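Local coordinates for protein FAD-linked sulfhydryl oxidase ERV1 (Arabidopsis thaliana, PDB 2HJ3) that catalyses FAD-dependent disulfide bond formation, passing electrons from thiols to oxygen, for import and folding of small cysteine-containing proteins in the mitochondrial intermembrane space, at residues V40-R49 against F60-A71. Numbering follows the deposited sequence.
With SO4 (sulfate ion), chain E; SO4 (sulfate ion), chain G; SO4 (sulfate ion), chain J.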
loop_
_atom_site.group_PDB
_atom_site.type_symbol
_atom_site.label_atom_id
_atom_site.label_comp_id
_atom_site.label_asym_id
_atom_site.label_seq_id
_atom_site.Cartn_x
_atom_site.Cartn_y
_atom_site.Cartn_z
ATOM N N VAL A 40 6.870 -4.802 7.638
ATOM C CA VAL A 40 5.846 -5.626 7.027
ATOM C C VAL A 40 4.674 -5.811 7.982
ATOM O O VAL A 40 3.519 -5.682 7.591
ATOM C CB VAL A 40 6.412 -7.008 6.632
ATOM C CG1 VAL A 40 5.289 -8.031 6.533
ATOM C CG2 VAL A 40 7.110 -6.906 5.306
ATOM N N LYS A 41 4.971 -6.113 9.237
ATOM C CA LYS A 41 3.909 -6.299 10.212
ATOM C C LYS A 41 3.198 -4.997 10.505
ATOM O O LYS A 41 1.977 -4.975 10.655
ATOM C CB LYS A 41 4.469 -6.882 11.503
ATOM C CG LYS A 41 5.102 -8.244 11.317
ATOM C CD LYS A 41 5.567 -8.830 12.627
ATOM C CE LYS A 41 6.300 -10.143 12.392
ATOM N NZ LYS A 41 6.939 -10.679 13.637
ATOM N N GLU A 42 3.953 -3.908 10.587
ATOM C CA GLU A 42 3.355 -2.608 10.863
ATOM C C GLU A 42 2.463 -2.190 9.694
ATOM O O GLU A 42 1.395 -1.603 9.885
ATOM C CB GLU A 42 4.452 -1.567 11.110
ATOM C CG GLU A 42 3.950 -0.158 11.464
ATOM C CD GLU A 42 2.957 -0.134 12.632
ATOM O OE1 GLU A 42 3.108 -0.949 13.569
ATOM O OE2 GLU A 42 2.035 0.717 12.621
ATOM N N LEU A 43 2.903 -2.513 8.484
ATOM C CA LEU A 43 2.146 -2.194 7.279
ATOM C C LEU A 43 0.774 -2.863 7.314
ATOM O O LEU A 43 -0.236 -2.238 6.997
ATOM C CB LEU A 43 2.921 -2.653 6.039
ATOM C CG LEU A 43 2.166 -2.610 4.705
ATOM C CD1 LEU A 43 1.744 -1.184 4.387
ATOM C CD2 LEU A 43 3.047 -3.161 3.600
ATOM N N MET A 44 0.731 -4.130 7.712
ATOM C CA MET A 44 -0.545 -4.839 7.777
ATOM C C MET A 44 -1.454 -4.235 8.845
ATOM O O MET A 44 -2.661 -4.108 8.644
ATOM C CB MET A 44 -0.334 -6.328 8.068
ATOM C CG MET A 44 0.567 -7.052 7.093
ATOM S SD MET A 44 0.296 -6.608 5.367
ATOM C CE MET A 44 -1.205 -7.314 5.085
ATOM N N THR A 45 -0.876 -3.868 9.982
ATOM C CA THR A 45 -1.647 -3.257 11.066
ATOM C C THR A 45 -2.230 -1.941 10.583
ATOM O O THR A 45 -3.402 -1.652 10.803
ATOM C CB THR A 45 -0.767 -2.959 12.285
ATOM O OG1 THR A 45 -0.216 -4.183 12.784
ATOM C CG2 THR A 45 -1.583 -2.281 13.381
ATOM N N ILE A 46 -1.397 -1.138 9.931
ATOM C CA ILE A 46 -1.854 0.138 9.405
ATOM C C ILE A 46 -3.012 -0.097 8.441
ATOM O O ILE A 46 -4.042 0.567 8.536
ATOM C CB ILE A 46 -0.699 0.899 8.710
ATOM C CG1 ILE A 46 0.343 1.302 9.766
ATOM C CG2 ILE A 46 -1.235 2.128 7.977
ATOM C CD1 ILE A 46 1.535 2.031 9.217
ATOM N N LEU A 47 -2.864 -1.054 7.530
ATOM C CA LEU A 47 -3.944 -1.365 6.588
ATOM C C LEU A 47 -5.224 -1.792 7.301
ATOM O O LEU A 47 -6.325 -1.456 6.865
ATOM C CB LEU A 47 -3.539 -2.487 5.626
ATOM C CG LEU A 47 -2.602 -2.161 4.468
ATOM C CD1 LEU A 47 -2.266 -3.439 3.727
ATOM C CD2 LEU A 47 -3.259 -1.171 3.530
ATOM N N SER A 48 -5.087 -2.538 8.394
ATOM C CA SER A 48 -6.265 -2.997 9.128
ATOM C C SER A 48 -7.097 -1.826 9.660
ATOM O O SER A 48 -8.292 -1.975 9.918
ATOM C CB SER A 48 -5.858 -3.922 10.282
ATOM O OG SER A 48 -5.174 -3.215 11.303
ATOM N N ARG A 49 -6.469 -0.664 9.830
ATOM C CA ARG A 49 -7.189 0.519 10.310
ATOM C C ARG A 49 -7.502 1.501 9.187
ATOM O O ARG A 49 -8.582 2.082 9.146
ATOM C CB ARG A 49 -6.361 1.296 11.331
ATOM C CG ARG A 49 -6.018 0.585 12.604
ATOM C CD ARG A 49 -4.884 1.339 13.253
ATOM N NE ARG A 49 -4.352 0.644 14.408
ATOM C CZ ARG A 49 -3.098 0.751 14.825
ATOM N NH1 ARG A 49 -2.244 1.527 14.171
ATOM N NH2 ARG A 49 -2.699 0.080 15.898
ATOM N N PHE A 60 -10.461 -7.315 7.288
ATOM C CA PHE A 60 -9.013 -7.483 7.299
ATOM C C PHE A 60 -8.528 -7.472 8.740
ATOM O O PHE A 60 -7.628 -8.230 9.110
ATOM C CB PHE A 60 -8.335 -6.359 6.507
ATOM C CG PHE A 60 -6.876 -6.597 6.249
ATOM C CD1 PHE A 60 -6.464 -7.619 5.396
ATOM C CD2 PHE A 60 -5.909 -5.816 6.871
ATOM C CE1 PHE A 60 -5.104 -7.858 5.168
ATOM C CE2 PHE A 60 -4.554 -6.044 6.654
ATOM C CZ PHE A 60 -4.153 -7.064 5.804
ATOM N N LYS A 61 -9.138 -6.615 9.551
ATOM C CA LYS A 61 -8.788 -6.492 10.963
ATOM C C LYS A 61 -9.036 -7.840 11.657
ATOM O O LYS A 61 -8.183 -8.337 12.390
ATOM C CB LYS A 61 -9.641 -5.391 11.596
ATOM C CG LYS A 61 -9.014 -4.676 12.774
ATOM C CD LYS A 61 -9.725 -3.342 12.994
ATOM C CE LYS A 61 -8.944 -2.425 13.916
ATOM N NZ LYS A 61 -9.473 -1.026 13.893
ATOM N N GLU A 62 -10.207 -8.424 11.410
ATOM C CA GLU A 62 -10.573 -9.723 11.979
ATOM C C GLU A 62 -9.567 -10.774 11.531
ATOM O O GLU A 62 -8.959 -11.457 12.353
ATOM C CB GLU A 62 -11.966 -10.140 11.506
ATOM C CG GLU A 62 -13.105 -9.283 12.026
ATOM C CD GLU A 62 -14.378 -9.461 11.215
ATOM O OE1 GLU A 62 -14.734 -10.624 10.902
ATOM O OE2 GLU A 62 -15.026 -8.440 10.897
ATOM N N ILE A 63 -9.398 -10.895 10.215
ATOM C CA ILE A 63 -8.465 -11.858 9.648
ATOM C C ILE A 63 -7.080 -11.697 10.255
ATOM O O ILE A 63 -6.421 -12.678 10.592
ATOM C CB ILE A 63 -8.367 -11.694 8.124
ATOM C CG1 ILE A 63 -9.712 -12.036 7.488
ATOM C CG2 ILE A 63 -7.273 -12.586 7.568
ATOM C CD1 ILE A 63 -9.807 -11.665 6.045
ATOM N N LEU A 64 -6.646 -10.454 10.404
ATOM C CA LEU A 64 -5.333 -10.171 10.968
ATOM C C LEU A 64 -5.260 -10.611 12.440
ATOM O O LEU A 64 -4.243 -11.139 12.890
ATOM C CB LEU A 64 -5.040 -8.674 10.827
ATOM C CG LEU A 64 -3.589 -8.218 10.969
ATOM C CD1 LEU A 64 -2.720 -8.968 9.966
ATOM C CD2 LEU A 64 -3.500 -6.716 10.740
ATOM N N ARG A 65 -6.344 -10.404 13.183
ATOM C CA ARG A 65 -6.395 -10.794 14.594
ATOM C C ARG A 65 -6.125 -12.284 14.760
ATOM O O ARG A 65 -5.217 -12.686 15.485
ATOM C CB ARG A 65 -7.769 -10.487 15.194
ATOM C CG ARG A 65 -8.135 -9.015 15.255
ATOM C CD ARG A 65 -7.260 -8.266 16.239
ATOM N NE ARG A 65 -7.720 -6.897 16.459
ATOM C CZ ARG A 65 -7.101 -6.022 17.245
ATOM N NH1 ARG A 65 -5.993 -6.371 17.887
ATOM N NH2 ARG A 65 -7.592 -4.800 17.393
ATOM N N SER A 66 -6.924 -13.096 14.075
ATOM C CA SER A 66 -6.806 -14.548 14.145
ATOM C C SER A 66 -5.679 -15.165 13.319
ATOM O O SER A 66 -5.308 -16.307 13.562
ATOM C CB SER A 66 -8.124 -15.189 13.730
ATOM O OG SER A 66 -8.439 -14.818 12.403
ATOM N N ASN A 67 -5.146 -14.429 12.347
ATOM C CA ASN A 67 -4.060 -14.938 11.508
ATOM C C ASN A 67 -2.945 -13.894 11.368
ATOM O O ASN A 67 -2.772 -13.295 10.308
ATOM C CB ASN A 67 -4.585 -15.304 10.112
ATOM C CG ASN A 67 -5.777 -16.239 10.159
ATOM O OD1 ASN A 67 -5.645 -17.427 10.459
ATOM N ND2 ASN A 67 -6.958 -15.702 9.873
ATOM N N PRO A 68 -2.163 -13.679 12.435
ATOM C CA PRO A 68 -1.085 -12.688 12.360
ATOM C C PRO A 68 -0.123 -12.914 11.195
ATOM O O PRO A 68 0.130 -14.050 10.791
ATOM C CB PRO A 68 -0.412 -12.796 13.735
ATOM C CG PRO A 68 -0.700 -14.199 14.166
ATOM C CD PRO A 68 -2.123 -14.420 13.710
ATOM N N ALA A 69 0.404 -11.820 10.658
ATOM C CA ALA A 69 1.328 -11.882 9.533
ATOM C C ALA A 69 2.555 -12.748 9.802
ATOM O O ALA A 69 3.184 -12.625 10.843
ATOM C CB ALA A 69 1.769 -10.463 9.140
ATOM N N GLN A 70 2.888 -13.618 8.851
ATOM C CA GLN A 70 4.062 -14.488 8.964
ATOM C C GLN A 70 5.136 -13.808 8.123
ATOM O O GLN A 70 5.164 -13.963 6.901
ATOM C CB GLN A 70 3.782 -15.876 8.376
ATOM C CG GLN A 70 2.631 -16.656 8.998
ATOM C CD GLN A 70 3.069 -17.514 10.165
ATOM O OE1 GLN A 70 4.048 -18.246 10.070
ATOM N NE2 GLN A 70 2.337 -17.437 11.269
ATOM N N ALA A 71 6.017 -13.058 8.776
ATOM C CA ALA A 71 7.060 -12.326 8.063
ATOM C C ALA A 71 8.457 -12.890 8.240
ATOM O O ALA A 71 9.444 -12.212 7.956
ATOM C CB ALA A 71 7.037 -10.861 8.487
HETATM S S SO4 E . -6.240 -1.954 16.471
HETATM O O1 SO4 E . -5.982 -0.508 16.627
HETATM O O2 SO4 E . -7.649 -2.231 16.819
HETATM O O3 SO4 E . -5.982 -2.356 15.071
HETATM O O4 SO4 E . -5.344 -2.712 17.369
HETATM S S SO4 G . 0.833 -0.662 16.713
HETATM O O1 SO4 G . 0.160 0.305 17.615
HETATM O O2 SO4 G . 0.019 -1.892 16.617
HETATM O O3 SO4 G . 0.987 -0.056 15.369
HETATM O O4 SO4 G . 2.162 -1.021 17.257
HETATM S S SO4 J . 4.904 -11.058 16.887
HETATM O O1 SO4 J . 4.343 -11.069 15.518
HETATM O O2 SO4 J . 3.930 -11.664 17.820
HETATM O O3 SO4 J . 6.161 -11.834 16.900
HETATM O O4 SO4 J . 5.189 -9.667 17.312
#
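Arg49 and Lys61 meet beside a sulfate ion (chain E), whose O1 lies at the guanidinium edge and accepts a hydrogen bond from Arg49 NE at 3.0 Å, with a weak second one from Arg49 NH2. Lys61, extended beyond CG, passes its aliphatic chain by the carbonyl oxygen of Ser48, CD 3.7 Å from Ser48 O, and Arg65 NH2 comes up to O2 of the same sulfate at 2.6 Å. This anion, probably from the crystallisation liquor, would partly offset the gathered positive charge. Arg49 NH1 turns elsewhere, to a salt bridge with Asp39 of the second subunit; an alanine here would probably leave that aspartate without its mate and weaken the hold on the sulfate. Helices 34-50 and 54-66 of the ERV/ALR four-helix bundle, joined through the redox-active Cys53–Cys56 region, run roughly antiparallel, the axes of segments 40-49 and 60-66 at 143° and 9.0 Å at closest approach. Phe60, chi1 of -169° swinging CG away from the backbone N, turns its ring edge to Ser48, CD2 3.6 Å from Ser48 CA, while Leu47 CB approaches CE2 obliquely at 3.8 Å; the same residue touches FAD. One turn on, Leu64 CD2 sits 3.7 Å from Ser48 CB. Past the helix end, Ala71 CB packs on Val40 CG1 at 3.9 Å.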